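Local coordinates for protein carbonic anhydrase (Porphyridium purpureum, PDB 1DDZ) that probably catalyses the reversible hydration of carbon dioxide to hydrogencarbonate, using zinc as its cofactor, at residues Asp12-Phe17 with Ala484-Gly489; Arg78-Gln83 with Pro334-Ile339; Leu84-Ala89 with Glu298-Lys303. One frame throughout, in Å; residues are numbered along the deposited sequence.

In the fold
Near the N terminus, contact 1 starts on helix 12-25 and closes the widest loop, reaching the tail that follows strand 476-481. Further along, contact 2 starts at Arg78-Gln83, after strand 69-74 of the first carbonic anhydrase unit, and meets Pro334-Ile339 of the second, which includes the counterpart of Pro80. Contact 3 follows at once, joining the turn at Leu84-Ala89 to helix 292-307. The three loops are nested: contact 3 lies inside contact 2, and contact 2 inside contact 1. None cross. Contacts 2 and 3 touch and sit on the same side of the chain's centre. Contact 1 is remote, on the opposite side from contact 3, their centres about 46 Å apart.

Contact 1: residues Asp12-Phe17 with Ala484-Gly489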
loop_
_atom_site.group_PDB
_atom_site.type_symbol
_atom_site.label_atom_id
_atom_site.label_comp_id
_atom_site.label_asym_id
_atom_site.label_seq_id
_atom_site.Cartn_x
_atom_site.Cartn_y
_atom_site.Cartn_z
ATOM N N ASP A 12 -10.472 21.569 16.272
ATOM C CA ASP A 12 -11.268 21.010 17.335
ATOM C C ASP A 12 -10.894 19.567 17.605
ATOM O O ASP A 12 -10.885 19.145 18.760
ATOM C CB ASP A 12 -12.735 21.100 16.979
ATOM C CG ASP A 12 -13.221 22.533 16.905
ATOM O OD1 ASP A 12 -12.493 23.446 17.372
ATOM O OD2 ASP A 12 -14.335 22.742 16.383
ATOM N N LEU A 13 -10.566 18.811 16.552
ATOM C CA LEU A 13 -10.166 17.419 16.739
ATOM C C LEU A 13 -8.912 17.392 17.607
ATOM O O LEU A 13 -8.833 16.636 18.568
ATOM C CB LEU A 13 -9.850 16.747 15.410
ATOM C CG LEU A 13 -10.396 15.340 15.160
ATOM C CD1 LEU A 13 -9.452 14.633 14.221
ATOM C CD2 LEU A 13 -10.563 14.561 16.423
ATOM N N GLU A 14 -7.932 18.211 17.243
ATOM C CA GLU A 14 -6.669 18.314 17.979
ATOM C C GLU A 14 -6.889 18.641 19.458
ATOM O O GLU A 14 -6.314 17.999 20.335
ATOM C CB GLU A 14 -5.753 19.360 17.319
ATOM C CG GLU A 14 -4.732 18.757 16.328
ATOM C CD GLU A 14 -4.421 19.628 15.098
ATOM O OE1 GLU A 14 -3.895 19.056 14.110
ATOM O OE2 GLU A 14 -4.686 20.857 15.110
ATOM N N LYS A 15 -7.766 19.602 19.735
ATOM C CA LYS A 15 -8.052 19.990 21.110
ATOM C C LYS A 15 -8.665 18.813 21.830
ATOM O O LYS A 15 -8.252 18.454 22.934
ATOM C CB LYS A 15 -9.026 21.162 21.141
ATOM C CG LYS A 15 -8.453 22.448 20.584
ATOM C CD LYS A 15 -9.500 23.522 20.664
ATOM C CE LYS A 15 -9.018 24.829 20.062
ATOM N NZ LYS A 15 -10.173 25.778 20.006
ATOM N N LYS A 16 -9.656 18.202 21.192
ATOM C CA LYS A 16 -10.315 17.042 21.744
ATOM C C LYS A 16 -9.312 15.962 22.154
ATOM O O LYS A 16 -9.397 15.410 23.253
ATOM C CB LYS A 16 -11.294 16.468 20.732
ATOM C CG LYS A 16 -11.988 15.211 21.208
ATOM C CD LYS A 16 -12.781 15.523 22.458
ATOM C CE LYS A 16 -13.445 14.290 23.039
ATOM N NZ LYS A 16 -14.511 14.645 24.028
ATOM N N PHE A 17 -8.338 15.662 21.309
ATOM C CA PHE A 17 -7.408 14.624 21.698
ATOM C C PHE A 17 -6.447 14.989 22.814
ATOM O O PHE A 17 -6.151 14.140 23.642
ATOM C CB PHE A 17 -6.755 13.936 20.501
ATOM C CG PHE A 17 -7.605 12.828 19.925
ATOM C CD1 PHE A 17 -7.418 11.514 20.330
ATOM C CD2 PHE A 17 -8.665 13.114 19.082
ATOM C CE1 PHE A 17 -8.278 10.505 19.912
ATOM C CE2 PHE A 17 -9.528 12.114 18.658
ATOM C CZ PHE A 17 -9.337 10.814 19.075
ATOM N N ALA A 484 -15.917 16.050 15.936
ATOM C CA ALA A 484 -14.880 17.038 16.132
ATOM C C ALA A 484 -14.310 17.416 14.763
ATOM O O ALA A 484 -13.731 16.590 14.047
ATOM C CB ALA A 484 -13.787 16.477 17.044
ATOM N N ASN A 485 -14.502 18.667 14.392
ATOM C CA ASN A 485 -14.016 19.162 13.121
ATOM C C ASN A 485 -12.508 19.176 13.128
ATOM O O ASN A 485 -11.892 19.570 14.114
ATOM C CB ASN A 485 -14.527 20.574 12.877
ATOM C CG ASN A 485 -14.113 21.096 11.540
ATOM O OD1 ASN A 485 -13.182 21.891 11.436
ATOM N ND2 ASN A 485 -14.758 20.602 10.488
ATOM N N ASP A 486 -11.906 18.709 12.049
ATOM C CA ASP A 486 -10.472 18.701 11.989
ATOM C C ASP A 486 -9.910 19.757 11.046
ATOM O O ASP A 486 -8.780 19.641 10.597
ATOM C CB ASP A 486 -9.960 17.319 11.614
ATOM C CG ASP A 486 -8.454 17.194 11.788
ATOM O OD1 ASP A 486 -7.890 17.823 12.716
ATOM O OD2 ASP A 486 -7.827 16.477 10.986
ATOM N N ASP A 487 -10.654 20.832 10.812
ATOM C CA ASP A 487 -10.170 21.879 9.921
ATOM C C ASP A 487 -9.365 22.966 10.647
ATOM O O ASP A 487 -9.729 23.404 11.736
ATOM C CB ASP A 487 -11.336 22.482 9.121
ATOM C CG ASP A 487 -12.058 21.444 8.230
ATOM O OD1 ASP A 487 -11.420 20.476 7.752
ATOM O OD2 ASP A 487 -13.280 21.595 8.000
ATOM N N ILE A 488 -8.202 23.299 10.098
ATOM C CA ILE A 488 -7.357 24.346 10.660
ATOM C C ILE A 488 -7.545 25.614 9.828
ATOM O O ILE A 488 -7.830 26.687 10.374
ATOM C CB ILE A 488 -5.851 23.954 10.676
ATOM C CG1 ILE A 488 -5.352 23.600 9.267
ATOM C CG2 ILE A 488 -5.635 22.817 11.654
ATOM C CD1 ILE A 488 -3.874 23.330 9.142
ATOM N N GLY A 489 -7.430 25.460 8.508
ATOM C CA GLY A 489 -7.566 26.560 7.570
ATOM C C GLY A 489 -6.791 26.283 6.285
ATOM O O GLY A 489 -7.418 26.281 5.200
HETATM O O HOH W 1 -11.623 22.899 13.957
#
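Leu13 and Asn485 are joined through their backbones: Leu13 N donates to Asn485 O at 2.9 Å. The bond is bent, with 141° at the hydrogen. The side chain of Leu13 straddles the neighbours of Asn485. Its CD2 branch packs on Ala484 CB at 3.8 Å. The CD1 branch takes the other neighbour, meeting Asp486 CG at 3.7 Å. Leu13 CB also touches the carboxylate, 3.5 Å from Asp486 OD1.

A water sits between the helix start and the tail. It accepts from Asp12 N at 2.9 Å. Asn485 OD1 and Asp487 O both lie where it could donate to them, but more acceptors surround it than it has protons.

Asn485 is positioned by its own segment. CG lies anti to the backbone N (chi1 -177°), and OD1 accepts from Asp487 N at 2.8 Å, which makes an Asx turn. The amide's other end is tied down too. Asn485 ND2 donates to Asp487 OD2 at 3.1 Å, meeting that carboxylate from above its plane.

Farther out, Leu13 leans on His443 and Cys446 of helix 426-447. Gln452 NE2 donates to Ala484 O and its OE1 accepts from Asp486 N, which ties down the tail. Ser11 binds both nearby acids, with its OG at Asp486 OD1 and its backbone N at Glu14 OE2.

Two like charges come close here, Glu14 OE1 and Asp486 OD1 at 4.4 Å. Arginines of the second subunit form salt bridges with both acids: Arg410 with Glu14 and Arg407 with Asp486. The helix start and the C-terminal tail thus offer a joint acidic surface to the subunit interface, and the repulsion between the two carboxylates is probably offset by the neighbouring subunit's positive charge.

Contact 2: residues Arg78-Gln83 with Pro334-Ile339; sequences RVPANQ and PANQII
Pro80 lays its ring across that of Pro334, the two side chains crossing at about a right angle. Pro80 CB meets Pro334 CG at 3.8 Å, and Pro80 CG meets Pro334 CB at 3.8 Å. An asparagine amide oxygen flanks each ring. Asn336 OD1 sits 3.7 Å from Pro80 CG. In the matching place, Asn82 OD1 sits 3.7 Å from Pro334 CG. Both asparagines have CG between the backbone N and the carbonyl carbon (chi1 71° and 75°), which gives the two CG atoms matching placements beside the opposing prolines.

The symmetry reflects the two carbonic anhydrase units of this chain. In each, a proline takes the N-cap position of a short helix between the first two strands of a mixed sheet, so equivalent helix starts meet. The side chain of Pro80 is about 11 Å from that of the zinc ligand His130.

Beyond the prolines the meeting is polar and relies on water. One water accepts from Asn82 ND2 at 2.9 Å and donates to Gln337 OE1 at 3.1 Å. Another accepts from Asn336 ND2 at 3.3 Å, and more weakly from Gln83 NE2. The asparagine amides are also held within their own units, Asn82 ND2 by Leu87 O and Asn336 ND2 by Leu341 O.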
loop_
_atom_site.group_PDB
_atom_site.type_symbol
_atom_site.label_atom_id
_atom_site.label_comp_id
_atom_site.label_asym_id
_atom_site.label_seq_id
_atom_site.Cartn_x
_atom_site.Cartn_y
_atom_site.Cartn_z
ATOM N N ARG A 78 -19.327 -13.780 9.449
ATOM C CA ARG A 78 -20.208 -14.176 10.529
ATOM C C ARG A 78 -19.716 -15.298 11.392
ATOM O O ARG A 78 -20.467 -15.782 12.227
ATOM C CB ARG A 78 -21.615 -14.508 10.005
ATOM C CG ARG A 78 -22.259 -13.355 9.260
ATOM C CD ARG A 78 -23.541 -13.779 8.613
ATOM N NE ARG A 78 -24.387 -12.631 8.297
ATOM C CZ ARG A 78 -25.506 -12.702 7.585
ATOM N NH1 ARG A 78 -25.915 -13.872 7.101
ATOM N NH2 ARG A 78 -26.242 -11.613 7.381
ATOM N N VAL A 79 -18.485 -15.742 11.205
ATOM C CA VAL A 79 -17.958 -16.796 12.052
ATOM C C VAL A 79 -16.488 -16.629 12.407
ATOM O O VAL A 79 -15.639 -16.513 11.529
ATOM C CB VAL A 79 -18.164 -18.207 11.458
ATOM C CG1 VAL A 79 -17.896 -19.263 12.524
ATOM C CG2 VAL A 79 -19.575 -18.365 10.898
ATOM N N PRO A 80 -16.180 -16.560 13.712
ATOM C CA PRO A 80 -14.785 -16.418 14.135
ATOM C C PRO A 80 -13.949 -17.612 13.647
ATOM O O PRO A 80 -14.383 -18.774 13.705
ATOM C CB PRO A 80 -14.906 -16.365 15.671
ATOM C CG PRO A 80 -16.200 -15.634 15.852
ATOM C CD PRO A 80 -17.090 -16.366 14.862
ATOM N N ALA A 81 -12.745 -17.309 13.193
ATOM C CA ALA A 81 -11.828 -18.288 12.673
ATOM C C ALA A 81 -11.580 -19.457 13.606
ATOM O O ALA A 81 -11.625 -20.611 13.164
ATOM C CB ALA A 81 -10.526 -17.621 12.316
ATOM N N ASN A 82 -11.312 -19.180 14.882
ATOM C CA ASN A 82 -11.034 -20.245 15.851
ATOM C C ASN A 82 -12.221 -21.168 15.998
ATOM O O ASN A 82 -12.052 -22.363 16.150
ATOM C CB ASN A 82 -10.649 -19.677 17.221
ATOM C CG ASN A 82 -11.819 -19.030 17.941
ATOM O OD1 ASN A 82 -12.268 -17.956 17.553
ATOM N ND2 ASN A 82 -12.356 -19.707 18.958
ATOM N N GLN A 83 -13.415 -20.618 15.848
ATOM C CA GLN A 83 -14.651 -21.371 15.958
ATOM C C GLN A 83 -14.763 -22.383 14.811
ATOM O O GLN A 83 -14.953 -23.583 15.028
ATOM C CB GLN A 83 -15.815 -20.406 15.886
ATOM C CG GLN A 83 -17.040 -20.841 16.623
ATOM C CD GLN A 83 -17.582 -19.735 17.476
ATOM O OE1 GLN A 83 -16.900 -19.257 18.366
ATOM N NE2 GLN A 83 -18.796 -19.293 17.188
ATOM N N PRO A 334 -12.842 -13.062 20.187
ATOM C CA PRO A 334 -13.561 -12.539 19.018
ATOM C C PRO A 334 -14.272 -11.238 19.394
ATOM O O PRO A 334 -14.830 -11.119 20.490
ATOM C CB PRO A 334 -14.543 -13.651 18.685
ATOM C CG PRO A 334 -13.761 -14.878 19.012
ATOM C CD PRO A 334 -13.161 -14.503 20.367
ATOM N N ALA A 335 -14.259 -10.272 18.479
ATOM C CA ALA A 335 -14.875 -8.970 18.717
ATOM C C ALA A 335 -16.310 -9.069 19.194
ATOM O O ALA A 335 -16.680 -8.475 20.216
ATOM C CB ALA A 335 -14.788 -8.108 17.463
ATOM N N ASN A 336 -17.115 -9.834 18.467
ATOM C CA ASN A 336 -18.518 -10.003 18.812
ATOM C C ASN A 336 -18.657 -10.568 20.223
ATOM O O ASN A 336 -19.532 -10.144 20.965
ATOM C CB ASN A 336 -19.228 -10.910 17.797
ATOM C CG ASN A 336 -18.872 -12.375 17.966
ATOM O OD1 ASN A 336 -17.821 -12.810 17.544
ATOM N ND2 ASN A 336 -19.735 -13.129 18.625
ATOM N N GLN A 337 -17.750 -11.463 20.610
ATOM C CA GLN A 337 -17.796 -12.082 21.932
ATOM C C GLN A 337 -17.525 -11.116 23.076
ATOM O O GLN A 337 -18.308 -11.010 24.016
ATOM C CB GLN A 337 -16.792 -13.236 22.015
ATOM C CG GLN A 337 -17.338 -14.583 21.589
ATOM C CD GLN A 337 -16.260 -15.650 21.503
ATOM O OE1 GLN A 337 -16.071 -16.262 20.460
ATOM N NE2 GLN A 337 -15.526 -15.853 22.593
ATOM N N ILE A 338 -16.431 -10.372 22.958
ATOM C CA ILE A 338 -16.038 -9.453 24.005
ATOM C C ILE A 338 -17.100 -8.412 24.335
ATOM O O ILE A 338 -17.220 -8.006 25.486
ATOM C CB ILE A 338 -14.629 -8.858 23.740
ATOM C CG1 ILE A 338 -14.048 -8.315 25.042
ATOM C CG2 ILE A 338 -14.674 -7.806 22.640
ATOM C CD1 ILE A 338 -12.554 -8.420 25.135
ATOM N N ILE A 339 -17.918 -8.044 23.354
ATOM C CA ILE A 339 -18.978 -7.083 23.599
ATOM C C ILE A 339 -20.349 -7.722 23.617
ATOM O O ILE A 339 -21.360 -7.051 23.430
ATOM C CB ILE A 339 -18.951 -5.878 22.644
ATOM C CG1 ILE A 339 -19.008 -6.328 21.180
ATOM C CG2 ILE A 339 -17.737 -5.018 22.954
ATOM C CD1 ILE A 339 -18.963 -5.162 20.172
HETATM O O HOH W 2 -14.688 -19.022 20.558
HETATM O O HOH W 3 -19.182 -16.331 18.708
#

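Contact 3: residues Leu84-Ala89 with Glu298-Lys303; sequences LLDLPA and ENWRQK
Lys303 forms a salt bridge with Asp86. Its NZ donates to Asp86 OD1 at 3.0 Å, on the syn lone pair, the side of the other oxygen. A second, weak bond runs from Lys303 NZ to Asp86 OD2 at 3.2 Å. The lysine chain is bent at chi2 and chi3, and the two side chains cross at about a right angle. Asp86 has CG anti to its backbone N (chi1 -161°), and its carboxylate comes nearer the helix than CB does. An alanine in place of Asp86 would probably leave the Lys303 ammonium without its carboxylate mate here and set the end of that chain free to turn.

On helix 292-307 itself, Glu298 OE1 accepts from Gln302 NE2 at 2.9 Å. Its OE2 makes a weakly hydrogen-bonded salt bridge with Arg301 NH1.

Asp86 ends the short helix 81-84 in a Schellman motif, with a positive phi of 56°. The motif turns the chain toward strand 92-97 and puts Asp86 opposite Trp300. Helix 292-307 packs here on the turn between helix 81-84 and strand 92-97.

Asp86 CB lies 3.8 Å from Trp300 CB, and Asp86 OD1 sits at the edge of the indole, near its plane. Leu84 CA stands over one face in a CH-pi contact, 4.2 Å from the centroid of the Trp300 six-membered ring and 17° off the normal. Leu84 CD2 reaches Trp300 CZ3 at 3.7 Å. The ring of Phe312 also meets the indole, the two planes nearly perpendicular. Trp71, on strand 69-74, and Val79 also pack against Leu84.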
loop_
_atom_site.group_PDB
_atom_site.type_symbol
_atom_site.label_atom_id
_atom_site.label_comp_id
_atom_site.label_asym_id
_atom_site.label_seq_id
_atom_site.Cartn_x
_atom_site.Cartn_y
_atom_site.Cartn_z
ATOM N N LEU A 84 -14.634 -21.898 13.585
ATOM C CA LEU A 84 -14.711 -22.764 12.422
ATOM C C LEU A 84 -13.673 -23.882 12.495
ATOM O O LEU A 84 -13.879 -24.968 11.968
ATOM C CB LEU A 84 -14.490 -21.951 11.142
ATOM C CG LEU A 84 -15.568 -20.960 10.684
ATOM C CD1 LEU A 84 -14.982 -19.978 9.677
ATOM C CD2 LEU A 84 -16.739 -21.693 10.092
ATOM N N LEU A 85 -12.524 -23.605 13.096
ATOM C CA LEU A 85 -11.487 -24.622 13.206
ATOM C C LEU A 85 -11.608 -25.452 14.487
ATOM O O LEU A 85 -10.786 -26.324 14.733
ATOM C CB LEU A 85 -10.094 -23.983 13.139
ATOM C CG LEU A 85 -9.649 -23.408 11.792
ATOM C CD1 LEU A 85 -8.265 -22.783 11.904
ATOM C CD2 LEU A 85 -9.638 -24.516 10.758
ATOM N N ASP A 86 -12.635 -25.191 15.286
ATOM C CA ASP A 86 -12.838 -25.891 16.559
ATOM C C ASP A 86 -11.597 -25.728 17.446
ATOM O O ASP A 86 -11.111 -26.696 18.037
ATOM C CB ASP A 86 -13.119 -27.378 16.322
ATOM C CG ASP A 86 -13.780 -28.046 17.513
ATOM O OD1 ASP A 86 -14.515 -27.357 18.257
ATOM O OD2 ASP A 86 -13.585 -29.267 17.695
ATOM N N LEU A 87 -11.076 -24.502 17.511
ATOM C CA LEU A 87 -9.883 -24.172 18.308
ATOM C C LEU A 87 -10.164 -23.061 19.310
ATOM O O LEU A 87 -11.063 -22.236 19.113
ATOM C CB LEU A 87 -8.727 -23.697 17.412
ATOM C CG LEU A 87 -7.920 -24.717 16.625
ATOM C CD1 LEU A 87 -6.873 -23.982 15.784
ATOM C CD2 LEU A 87 -7.264 -25.705 17.583
ATOM N N PRO A 88 -9.404 -23.037 20.415
ATOM C CA PRO A 88 -9.566 -22.003 21.444
ATOM C C PRO A 88 -9.236 -20.622 20.841
ATOM O O PRO A 88 -8.443 -20.514 19.897
ATOM C CB PRO A 88 -8.508 -22.405 22.483
ATOM C CG PRO A 88 -8.465 -23.909 22.348
ATOM C CD PRO A 88 -8.465 -24.090 20.862
ATOM N N ALA A 89 -9.872 -19.581 21.353
ATOM C CA ALA A 89 -9.613 -18.233 20.881
ATOM C C ALA A 89 -8.107 -18.000 21.056
ATOM O O ALA A 89 -7.467 -18.634 21.904
ATOM C CB ALA A 89 -10.408 -17.253 21.716
ATOM N N GLU A 298 -15.852 -30.118 11.103
ATOM C CA GLU A 298 -17.025 -30.985 11.134
ATOM C C GLU A 298 -17.482 -31.287 12.555
ATOM O O GLU A 298 -18.672 -31.244 12.838
ATOM C CB GLU A 298 -16.751 -32.287 10.382
ATOM C CG GLU A 298 -18.002 -33.163 10.156
ATOM C CD GLU A 298 -19.096 -32.473 9.338
ATOM O OE1 GLU A 298 -20.287 -32.788 9.552
ATOM O OE2 GLU A 298 -18.777 -31.622 8.474
ATOM N N ASN A 299 -16.546 -31.588 13.454
ATOM C CA ASN A 299 -16.908 -31.877 14.851
ATOM C C ASN A 299 -17.600 -30.651 15.418
ATOM O O ASN A 299 -18.685 -30.740 16.001
ATOM C CB ASN A 299 -15.679 -32.212 15.707
ATOM C CG ASN A 299 -15.010 -33.516 15.304
ATOM O OD1 ASN A 299 -13.865 -33.775 15.679
ATOM N ND2 ASN A 299 -15.718 -34.348 14.532
ATOM N N TRP A 300 -16.987 -29.496 15.174
ATOM C CA TRP A 300 -17.528 -28.221 15.615
ATOM C C TRP A 300 -18.978 -28.056 15.153
ATOM O O TRP A 300 -19.862 -27.771 15.965
ATOM C CB TRP A 300 -16.671 -27.073 15.081
ATOM C CG TRP A 300 -17.281 -25.742 15.316
ATOM C CD1 TRP A 300 -17.452 -25.119 16.525
ATOM C CD2 TRP A 300 -17.899 -24.889 14.335
ATOM N NE1 TRP A 300 -18.154 -23.942 16.355
ATOM C CE2 TRP A 300 -18.439 -23.779 15.019
ATOM C CE3 TRP A 300 -18.052 -24.965 12.941
ATOM C CZ2 TRP A 300 -19.116 -22.752 14.362
ATOM C CZ3 TRP A 300 -18.722 -23.949 12.293
ATOM C CH2 TRP A 300 -19.246 -22.856 13.000
ATOM N N ARG A 301 -19.222 -28.240 13.858
ATOM C CA ARG A 301 -20.564 -28.111 13.307
ATOM C C ARG A 301 -21.577 -28.998 14.008
ATOM O O ARG A 301 -22.641 -28.530 14.371
ATOM C CB ARG A 301 -20.580 -28.467 11.831
ATOM C CG ARG A 301 -19.791 -27.561 10.943
ATOM C CD ARG A 301 -19.949 -28.050 9.542
ATOM N NE ARG A 301 -21.366 -28.190 9.246
ATOM C CZ ARG A 301 -21.926 -29.285 8.753
ATOM N NH1 ARG A 301 -21.187 -30.349 8.492
ATOM N NH2 ARG A 301 -23.230 -29.307 8.516
ATOM N N GLN A 302 -21.262 -30.281 14.163
ATOM C CA GLN A 302 -22.167 -31.223 14.823
ATOM C C GLN A 302 -22.492 -30.772 16.238
ATOM O O GLN A 302 -23.643 -30.781 16.656
ATOM C CB GLN A 302 -21.560 -32.627 14.844
ATOM C CG GLN A 302 -21.440 -33.259 13.469
ATOM C CD GLN A 302 -22.724 -33.123 12.676
ATOM O OE1 GLN A 302 -23.814 -33.136 13.234
ATOM N NE2 GLN A 302 -22.598 -32.950 11.373
ATOM N N LYS A 303 -21.468 -30.317 16.957
ATOM C CA LYS A 303 -21.620 -29.828 18.322
ATOM C C LYS A 303 -22.604 -28.662 18.358
ATOM O O LYS A 303 -23.434 -28.562 19.257
ATOM C CB LYS A 303 -20.269 -29.355 18.831
ATOM C CG LYS A 303 -19.824 -29.985 20.120
ATOM C CD LYS A 303 -18.323 -30.287 20.097
ATOM C CE LYS A 303 -17.458 -29.059 19.825
ATOM N NZ LYS A 303 -16.005 -29.405 19.829
#